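Local coordinates for protein 2-oxoadipate dioxygenase/decarboxylase (Pseudomonas putida, PDB 6W1G) that uses iron(II) and dioxygen to decarboxylate and hydroxylate 2-oxoadipate to (R)-2-hydroxyglutarate in bacterial D-lysine catabolism, at residues A[444-447]-A[448-451]; A[35-38]-A[39-42]. All coordinates share one frame; numbering follows the deposited sequence.

Contact 1: residues A[444-447]-A[448-451]; sequences YAQS and ERRS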
# COMPACT_ATOMS: atom_id res chain seq x y z
N TYR A 444 -13.67 4.69 -2.33
CA TYR A 444 -14.11 4.55 -0.95
C TYR A 444 -15.57 4.94 -0.79
O TYR A 444 -16.33 4.28 -0.08
CB TYR A 444 -13.24 5.38 -0.01
CG TYR A 444 -11.80 4.94 0.11
CD1 TYR A 444 -11.47 3.61 0.26
CD2 TYR A 444 -10.79 5.86 0.08
CE1 TYR A 444 -10.14 3.20 0.35
CE2 TYR A 444 -9.45 5.45 0.19
CZ TYR A 444 -9.16 4.12 0.30
OH TYR A 444 -7.85 3.67 0.45
N ALA A 445 -15.98 6.02 -1.45
CA ALA A 445 -17.38 6.43 -1.40
C ALA A 445 -18.28 5.32 -1.92
O ALA A 445 -19.38 5.10 -1.37
CB ALA A 445 -17.60 7.74 -2.16
N GLN A 446 -17.85 4.65 -2.96
CA GLN A 446 -18.62 3.54 -3.50
C GLN A 446 -18.73 2.37 -2.54
O GLN A 446 -19.79 1.76 -2.40
CB GLN A 446 -18.06 3.05 -4.85
CG GLN A 446 -18.23 4.03 -5.96
CD GLN A 446 -17.68 3.55 -7.27
OE1 GLN A 446 -16.59 3.03 -7.35
NE2 GLN A 446 -18.46 3.70 -8.31
N SER A 447 -17.66 2.04 -1.85
CA SER A 447 -17.68 0.99 -0.82
C SER A 447 -18.68 1.32 0.28
O SER A 447 -19.47 0.46 0.73
CB SER A 447 -16.32 0.83 -0.13
OG SER A 447 -15.29 0.25 -0.89
N GLU A 448 -18.63 2.58 0.76
CA GLU A 448 -19.58 2.99 1.79
C GLU A 448 -21.01 2.85 1.29
O GLU A 448 -21.88 2.29 1.99
CB GLU A 448 -19.24 4.44 2.16
CG GLU A 448 -20.11 5.08 3.19
CD GLU A 448 -19.62 6.48 3.53
OE1 GLU A 448 -19.72 7.36 2.68
OE2 GLU A 448 -19.05 6.69 4.63
N ARG A 449 -21.29 3.32 0.08
CA ARG A 449 -22.63 3.24 -0.47
C ARG A 449 -23.10 1.81 -0.61
O ARG A 449 -24.26 1.50 -0.31
CB ARG A 449 -22.66 3.97 -1.80
CG ARG A 449 -23.99 3.97 -2.50
CD ARG A 449 -24.17 5.19 -3.44
NE ARG A 449 -23.01 5.55 -4.22
CZ ARG A 449 -22.95 5.58 -5.55
NH1 ARG A 449 -24.00 5.27 -6.31
NH2 ARG A 449 -21.82 5.94 -6.11
N ARG A 450 -22.24 0.92 -1.13
CA ARG A 450 -22.65 -0.47 -1.27
C ARG A 450 -23.01 -1.05 0.09
O ARG A 450 -23.94 -1.84 0.21
CB ARG A 450 -21.53 -1.29 -1.91
CG ARG A 450 -21.42 -1.03 -3.43
CD ARG A 450 -20.54 -2.10 -4.12
NE ARG A 450 -19.17 -1.90 -3.68
CZ ARG A 450 -18.24 -1.15 -4.31
NH1 ARG A 450 -18.47 -0.58 -5.47
NH2 ARG A 450 -17.10 -0.98 -3.77
N SER A 451 -22.27 -0.68 1.16
CA SER A 451 -22.59 -1.25 2.46
C SER A 451 -23.97 -0.79 2.92
O SER A 451 -24.74 -1.58 3.50
CB SER A 451 -21.53 -0.92 3.52
OG SER A 451 -21.61 0.40 4.03
O HOH W 1 -20.70 7.13 0.01
O HOH W 2 -16.18 0.46 -6.93
O HOH W 3 -20.96 5.03 -8.41
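Residues 444-447 and 448-451 are consecutive turns of one alpha-helix. Four i to i+4 backbone hydrogen bonds join them: Glu448 N to Tyr444 O, Arg449 N to Ala445 O, Arg450 N to Gln446 O, and Ser451 N to Ser447 O. Arg450 folds back over the preceding turn. Its CG lies beside its own backbone N (chi1 -75°), and a bend at chi3 lays the guanidinium over the backbone at Gln446 and Ser447. The carbonyl O of Gln446 sits over the centre of that plane, 3.8 Å from Arg450 CZ. In the conformer described, Ser447 OG is 3.6 Å from Arg450 NH2. Both atoms bond to Glu118 OE1, the arginine by a salt bridge and the serine by a hydrogen bond.

Water ties the polar ends together. One molecule donates to Gln446 OE1 at 2.6 Å and accepts from Arg450 NH1 at the guanidinium edge. Another accepts from Gln446 NE2 and, at 2.6 Å, from Arg449 NH2. The amide is thus bridged to two arginines. In one conformer of Glu448, a third water donates to both Ala445 O and Glu448 OE1, while OE2 accepts from Phe359 N. Ser451 OG donates to Glu448 O at 2.8 Å and also bonds to Tyr361 N. Serine bonding to a carbonyl one turn back is a common intrahelical motif; here the same hydroxyl ties helix 440-458 to strand 359-363.

Contact 2: residues A[35-38]-A[39-42]; sequences LELV and SEIN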
# COMPACT_ATOMS: atom_id res chain seq x y z
N LEU A 35 7.83 -11.06 10.23
CA LEU A 35 6.53 -11.71 10.15
C LEU A 35 6.16 -12.44 11.43
O LEU A 35 4.99 -12.45 11.84
CB LEU A 35 6.45 -12.70 8.99
CG LEU A 35 6.52 -12.13 7.59
CD1 LEU A 35 6.31 -13.27 6.62
CD2 LEU A 35 5.58 -11.05 7.37
N GLU A 36 7.14 -13.08 12.09
CA GLU A 36 6.85 -13.75 13.35
C GLU A 36 6.43 -12.75 14.42
O GLU A 36 5.49 -12.99 15.18
CB GLU A 36 8.09 -14.54 13.79
CG GLU A 36 8.39 -15.73 12.90
CD GLU A 36 9.66 -16.48 13.26
OE1 GLU A 36 10.52 -15.91 13.96
OE2 GLU A 36 9.80 -17.64 12.81
N LEU A 37 7.09 -11.60 14.45
CA LEU A 37 6.75 -10.56 15.41
C LEU A 37 5.37 -9.99 15.12
O LEU A 37 4.59 -9.76 16.04
CB LEU A 37 7.82 -9.49 15.34
CG LEU A 37 7.74 -8.39 16.38
CD1 LEU A 37 7.89 -8.95 17.82
CD2 LEU A 37 8.83 -7.39 16.08
N VAL A 38 5.03 -9.79 13.85
CA VAL A 38 3.72 -9.26 13.47
C VAL A 38 2.62 -10.20 13.93
O VAL A 38 1.59 -9.76 14.46
CB VAL A 38 3.66 -9.00 11.96
CG1 VAL A 38 2.22 -8.70 11.52
CG2 VAL A 38 4.58 -7.85 11.57
N SER A 39 2.81 -11.50 13.71
CA SER A 39 1.78 -12.44 14.11
C SER A 39 1.56 -12.39 15.62
O SER A 39 0.42 -12.42 16.09
CB SER A 39 2.19 -13.85 13.69
OG SER A 39 1.23 -14.79 14.10
N GLU A 40 2.64 -12.31 16.39
CA GLU A 40 2.51 -12.26 17.85
C GLU A 40 1.82 -10.98 18.29
O GLU A 40 0.92 -11.01 19.15
CB GLU A 40 3.91 -12.31 18.45
CG GLU A 40 3.98 -12.35 19.95
CD GLU A 40 5.39 -12.61 20.47
OE1 GLU A 40 6.29 -11.79 20.20
OE2 GLU A 40 5.60 -13.63 21.15
N ILE A 41 2.24 -9.84 17.77
CA ILE A 41 1.61 -8.57 18.13
C ILE A 41 0.12 -8.56 17.79
O ILE A 41 -0.72 -8.10 18.58
CB ILE A 41 2.33 -7.37 17.48
CG1 ILE A 41 3.70 -7.16 18.13
CG2 ILE A 41 1.50 -6.09 17.50
CD1 ILE A 41 3.66 -6.74 19.56
N ASN A 42 -0.24 -9.05 16.59
CA ASN A 42 -1.63 -9.01 16.15
C ASN A 42 -2.49 -9.89 17.03
O ASN A 42 -3.59 -9.51 17.41
CB ASN A 42 -1.71 -9.47 14.72
CG ASN A 42 -1.16 -8.43 13.74
OD1 ASN A 42 -0.72 -7.34 14.14
ND2 ASN A 42 -1.22 -8.74 12.46
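Asn42 folds back against Val38, one turn earlier in helix 29-48. The two side chains lie next to each other and point the same way. Asn42 CB is 3.3 Å from Val38 O. The next atom, Asn42 CG, is closer still to Val38 O, at 3.1 Å. This follows from chi1 of -73°, which sets CG beside the asparagine's own backbone N. Asn42 N donates to the same Val38 O at 2.9 Å, an alpha-helical i to i+4 pair. At the tip, Asn42 ND2 is 3.6 Å from Val38 CG1, amide against methyl. Asn42 OD1 and Val38 O, both acceptors, are 3.4 Å apart. The amide's polar bonds reach elsewhere: OD1 accepts from Leu232 N and bonds to Thr231 OG1, while ND2 donates to Arg230 O. These three bonds fix the amide's rotation and pin the helix to the connection between strand 226-229 and helix 234-240. That strand is an outer one of the five-stranded mixed sheet and carries the metal ligand His226. Val38 packs on Pro229 and Ile237 from the same region. Ile41 CG1 rests 3.5 Å from Leu37 O, the carbonyl that accepts from Ile41 N with an N-H...O angle of 173°.

Contacts 1 and 2 lie on separate helices, one near each end of the chain. Their centres are 31 Å apart, and their nearest atoms remain about 18 Å apart. Neither contains a metal ligand. The metal site, occupied by nickel in this structure, is formed by His70, His226 and Glu294. Contact 2 is near it: the side chain of Val38 is about 10 Å from that of Glu294, and that of Leu35 about 13 Å from the nickel ion. Leu35 also packs on Pro229, in the strand that carries His226. From 444-451, the side chain of Tyr444 is about 12 Å from that of His70.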